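PDB 5DWM: phosphinothricin N-acetyltransferase from Brucella ovis, which transfers an acetyl group from acetyl-CoA to the amino group of phosphinothricin, as a member of the GNAT acetyltransferase family. Local coordinates for the interface of chains A and B. Coordinates in Å, arbitrary orientation; residue numbers count along the deposited sequence, not the author numbering. Chains: chain A/B, Phosphinothricin N-acetyltransferase.

Contact 1: the interface of chains A and B. Residues chain A 156-159, 163; chain B 85, 88, 181.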
loop_
_atom_site.group_PDB
_atom_site.type_symbol
_atom_site.label_atom_id
_atom_site.label_comp_id
_atom_site.label_asym_id
_atom_site.label_seq_id
_atom_site.Cartn_x
_atom_site.Cartn_y
_atom_site.Cartn_z
ATOM N N SER A 156 -8.450 -8.096 4.596
ATOM C CA SER A 156 -7.580 -6.967 4.894
ATOM C C SER A 156 -8.192 -5.988 5.888
ATOM O O SER A 156 -7.450 -5.241 6.544
ATOM C CB SER A 156 -7.258 -6.219 3.602
ATOM O OG SER A 156 -8.460 -5.767 2.997
ATOM N N GLY A 157 -9.512 -5.943 5.999
ATOM C CA GLY A 157 -10.150 -5.010 6.903
ATOM C C GLY A 157 -11.254 -5.674 7.696
ATOM O O GLY A 157 -11.859 -6.657 7.260
ATOM N N PHE A 158 -11.503 -5.132 8.888
ATOM C CA PHE A 158 -12.667 -5.514 9.677
ATOM C C PHE A 158 -13.394 -4.238 10.059
ATOM O O PHE A 158 -12.803 -3.357 10.689
ATOM C CB PHE A 158 -12.285 -6.294 10.935
ATOM C CG PHE A 158 -13.472 -6.883 11.623
ATOM C CD1 PHE A 158 -14.031 -8.066 11.160
ATOM C CD2 PHE A 158 -14.064 -6.236 12.699
ATOM C CE1 PHE A 158 -15.153 -8.604 11.768
ATOM C CE2 PHE A 158 -15.189 -6.776 13.326
ATOM C CZ PHE A 158 -15.729 -7.958 12.862
ATOM N N LYS A 159 -14.667 -4.143 9.680
ATOM C CA LYS A 159 -15.459 -2.941 9.899
ATOM C C LYS A 159 -16.929 -3.329 9.868
ATOM O O LYS A 159 -17.331 -4.195 9.091
ATOM C CB LYS A 159 -15.165 -1.884 8.820
ATOM C CG LYS A 159 -15.963 -0.591 8.962
ATOM C CD LYS A 159 -15.592 0.419 7.868
ATOM C CE LYS A 159 -16.384 1.698 8.042
ATOM N NZ LYS A 159 -16.120 2.699 6.973
ATOM N N TRP A 163 -15.560 -8.992 7.947
ATOM C CA TRP A 163 -14.259 -9.002 7.290
ATOM C C TRP A 163 -14.413 -8.552 5.844
ATOM O O TRP A 163 -15.384 -8.907 5.167
ATOM C CB TRP A 163 -13.625 -10.393 7.342
ATOM C CG TRP A 163 -13.072 -10.724 8.692
ATOM C CD1 TRP A 163 -13.605 -11.584 9.613
ATOM C CD2 TRP A 163 -11.875 -10.194 9.275
ATOM N NE1 TRP A 163 -12.798 -11.628 10.738
ATOM C CE2 TRP A 163 -11.736 -10.778 10.554
ATOM C CE3 TRP A 163 -10.908 -9.280 8.836
ATOM C CZ2 TRP A 163 -10.673 -10.474 11.397
ATOM C CZ3 TRP A 163 -9.854 -8.979 9.670
ATOM C CH2 TRP A 163 -9.741 -9.572 10.939
ATOM N N ALA B 85 -9.494 0.070 10.016
ATOM C CA ALA B 85 -9.993 -1.246 9.630
ATOM C C ALA B 85 -8.876 -2.204 9.241
ATOM O O ALA B 85 -9.092 -3.418 9.260
ATOM C CB ALA B 85 -11.064 -1.155 8.536
ATOM N N TRP B 88 -5.691 -5.389 11.763
ATOM C CA TRP B 88 -5.358 -6.801 11.911
ATOM C C TRP B 88 -4.468 -7.308 10.781
ATOM O O TRP B 88 -4.227 -8.518 10.689
ATOM C CB TRP B 88 -6.623 -7.659 12.039
ATOM C CG TRP B 88 -7.396 -7.408 13.299
ATOM C CD1 TRP B 88 -7.334 -8.130 14.463
ATOM C CD2 TRP B 88 -8.362 -6.374 13.522
ATOM N NE1 TRP B 88 -8.186 -7.595 15.391
ATOM C CE2 TRP B 88 -8.843 -6.527 14.835
ATOM C CE3 TRP B 88 -8.874 -5.338 12.733
ATOM C CZ2 TRP B 88 -9.811 -5.678 15.381
ATOM C CZ3 TRP B 88 -9.820 -4.493 13.272
ATOM C CH2 TRP B 88 -10.287 -4.671 14.583
ATOM N N PRO B 181 -12.849 -10.893 15.300
ATOM C CA PRO B 181 -11.682 -10.604 16.137
ATOM C C PRO B 181 -12.081 -9.951 17.457
ATOM O O PRO B 181 -13.215 -9.508 17.654
ATOM C CB PRO B 181 -10.900 -9.610 15.275
ATOM C CG PRO B 181 -11.978 -8.842 14.560
ATOM C CD PRO B 181 -13.053 -9.872 14.253
HETATM O O HOH W 1 -7.378 -5.695 9.484
#

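Contact 2: the interface of chains A and B. Residues chain A 176-177, 179-181; chain B 155, 158, 163-164.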
loop_
_atom_site.group_PDB
_atom_site.type_symbol
_atom_site.label_atom_id
_atom_site.label_comp_id
_atom_site.label_asym_id
_atom_site.label_seq_id
_atom_site.Cartn_x
_atom_site.Cartn_y
_atom_site.Cartn_z
ATOM N N GLY A 176 2.668 2.200 -20.342
ATOM C CA GLY A 176 2.815 1.237 -19.261
ATOM C C GLY A 176 4.275 0.902 -19.021
ATOM O O GLY A 176 5.123 1.787 -18.852
ATOM N N ARG A 177 4.581 -0.395 -19.004
ATOM C CA ARG A 177 5.952 -0.868 -18.868
ATOM C C ARG A 177 6.542 -1.343 -20.192
ATOM O O ARG A 177 7.538 -2.075 -20.194
ATOM C CB ARG A 177 6.068 -1.936 -17.770
ATOM C CG ARG A 177 5.122 -3.135 -17.884
ATOM C CD ARG A 177 5.661 -4.316 -17.065
ATOM N NE ARG A 177 6.902 -4.828 -17.649
ATOM C CZ ARG A 177 7.820 -5.531 -16.990
ATOM N NH1 ARG A 177 7.659 -5.814 -15.698
ATOM N NH2 ARG A 177 8.912 -5.943 -17.623
ATOM N N THR A 179 7.810 0.688 -22.607
ATOM C CA THR A 179 8.905 1.555 -23.023
ATOM C C THR A 179 9.626 2.062 -21.783
ATOM O O THR A 179 9.057 2.112 -20.694
ATOM C CB THR A 179 8.390 2.780 -23.790
ATOM O OG1 THR A 179 7.512 3.536 -22.938
ATOM C CG2 THR A 179 7.648 2.360 -25.047
ATOM N N GLU A 180 10.880 2.458 -21.958
ATOM C CA GLU A 180 11.617 3.052 -20.852
ATOM C C GLU A 180 10.942 4.359 -20.437
ATOM O O GLU A 180 10.415 5.084 -21.290
ATOM C CB GLU A 180 13.063 3.330 -21.267
ATOM N N PRO A 181 10.929 4.690 -19.151
ATOM C CA PRO A 181 10.317 5.948 -18.723
ATOM C C PRO A 181 11.240 7.126 -18.984
ATOM O O PRO A 181 12.439 6.978 -19.231
ATOM C CB PRO A 181 10.129 5.748 -17.216
ATOM C CG PRO A 181 11.239 4.840 -16.834
ATOM C CD PRO A 181 11.435 3.908 -18.009
ATOM N N GLY B 155 4.562 -3.452 -13.475
ATOM C CA GLY B 155 5.174 -2.169 -13.767
ATOM C C GLY B 155 5.056 -1.167 -12.643
ATOM O O GLY B 155 4.943 0.039 -12.901
ATOM N N PHE B 158 10.402 1.241 -11.417
ATOM C CA PHE B 158 11.490 1.252 -12.384
ATOM C C PHE B 158 12.778 1.510 -11.620
ATOM O O PHE B 158 12.913 2.546 -10.963
ATOM C CB PHE B 158 11.311 2.293 -13.495
ATOM C CG PHE B 158 12.304 2.120 -14.615
ATOM C CD1 PHE B 158 12.013 1.292 -15.691
ATOM C CD2 PHE B 158 13.546 2.737 -14.569
ATOM C CE1 PHE B 158 12.930 1.098 -16.701
ATOM C CE2 PHE B 158 14.466 2.557 -15.588
ATOM C CZ PHE B 158 14.150 1.738 -16.659
ATOM N N TRP B 163 11.737 -2.190 -15.755
ATOM C CA TRP B 163 10.469 -2.165 -15.055
ATOM C C TRP B 163 10.345 -3.388 -14.155
ATOM O O TRP B 163 10.828 -4.477 -14.482
ATOM C CB TRP B 163 9.322 -2.154 -16.060
ATOM C CG TRP B 163 9.124 -0.813 -16.690
ATOM C CD1 TRP B 163 9.448 -0.441 -17.973
ATOM C CD2 TRP B 163 8.572 0.350 -16.063
ATOM N NE1 TRP B 163 9.116 0.881 -18.177
ATOM C CE2 TRP B 163 8.574 1.385 -17.023
ATOM C CE3 TRP B 163 8.053 0.610 -14.788
ATOM C CZ2 TRP B 163 8.098 2.659 -16.740
ATOM C CZ3 TRP B 163 7.592 1.878 -14.506
ATOM C CH2 TRP B 163 7.611 2.890 -15.481
ATOM N N LEU B 164 9.688 -3.190 -13.010
ATOM C CA LEU B 164 9.563 -4.196 -11.966
ATOM C C LEU B 164 8.092 -4.412 -11.635
ATOM O O LEU B 164 7.299 -3.466 -11.644
ATOM C CB LEU B 164 10.281 -3.729 -10.691
ATOM C CG LEU B 164 11.640 -3.049 -10.909
ATOM C CD1 LEU B 164 12.134 -2.449 -9.588
ATOM C CD2 LEU B 164 12.699 -3.990 -11.529
#

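Contact 1: the interface of chains A and B
The backbone N of A:Phe158, in the short strand 156-159, donates a hydrogen bond to the carbonyl O of B:Ala85 in the 3-10 helix 84-86, at 3.0 Å and 153° at the hydrogen. A water sits beside this bond. It lies 2.9 Å from B:Ala85 O and 3.0 Å from A:Ser156 O, and also meets the backbone N of B:Trp88. The carbonyl of B:Ala85 is therefore held by both the direct bond and the water. The CB methyl of B:Ala85 rests near A:Phe158 O.

Beyond the backbone, an aromatic cluster forms. With CG anti to the backbone N (chi1 -170°), the A:Phe158 ring points at B:Pro181, which comes from the opposite direction. The CD methylene of B:Pro181 sits over the centre of this ring, 3.5 Å from its centroid, as a CH-pi contact. The same CD lies 3.8 Å from CZ2 of A:Trp163. The proline CG also lies over the rim of the B:Trp88 ring. A:Phe158 meets the A:Trp163 indole edge-on, with CD1 over the middle of its face. B:Trp88 crosses A:Trp163 at about a right angle, with its CB at the indole edge, 3.8 Å from CH2. Its own CZ3 packs against A:Phe158 CB. The patch joins two strands of one subunit to the 3-10 helix, B:Trp88 and C-terminal tail of the other. It probably helps to hold the two chains together.

Contact 2: the interface of chains A and B
The C-terminal tail of chain A, beyond its last strand 162-172, lies across the short strand 156-159 and the start of strand 162-172 in chain B. B:Trp163 is the centre of the contact. Its indole NE1 donates a hydrogen bond to the backbone O of A:Thr179, at 2.8 Å and 164° at the hydrogen. The acceptor lies close to the indole plane, but the donor stands above the carbonyl plane of A:Thr179, 37° out of it.

A:Arg177 packs over one face of the indole. Its CA lies over the five-membered ring, 3.6 Å from the centroid, as a CH-pi contact. Its CB is 3.4 Å from CG of B:Trp163. A:Gly176 O lies over the rim of the same face. The CG of A:Arg177 is set between its own backbone N and carbonyl carbon (chi1 54°). The chain, bent at chi3, runs past B:Trp163 in the opposite direction, and the guanidinium, inclined to the indole, sets one face over its CB. The contact of A:Arg177 with the tryptophan is mainly one of packing, while its CD methylene approaches B:Gly155.

B:Phe158 of the same chain as the tryptophan turns its CD1 edge onto the opposite face. The indole is thus held between this edge and the A:Arg177 backbone and CB, which would restrict its movement. A:Pro181 lies farther along the tail. Its CD sits over the B:Phe158 ring, offset toward the rim, and is 3.4 Å from CE1. Its CB is 3.7 Å from CZ2 of B:Trp163, so the proline also reaches the six-membered part of the indole.

Together the NE1 bond and the packing fix the tail of one subunit against the other. The site probably anchors the C-terminal segment and adds to the interface of the two chains, which may be that of a dimer.

The C-alpha centres of contact 1 and contact 2 are about 34 Å apart, at opposite ends of the A-B interface. The interface is two-fold symmetric, and the two contacts sample related places with the chains exchanged. A:Phe158, A:Trp163 and B:Pro181 of contact 1 return as B:Phe158, B:Trp163 and A:Pro181 in contact 2. Contact 1 adds B:Ala85 of the 3-10 helix 84-86, and B:Trp88 just after it, while contact 2 adds more of the tail. Each subunit thus gives its tail and receives that of its partner. This is consistent with a dimer, though the structure alone does not prove one in solution.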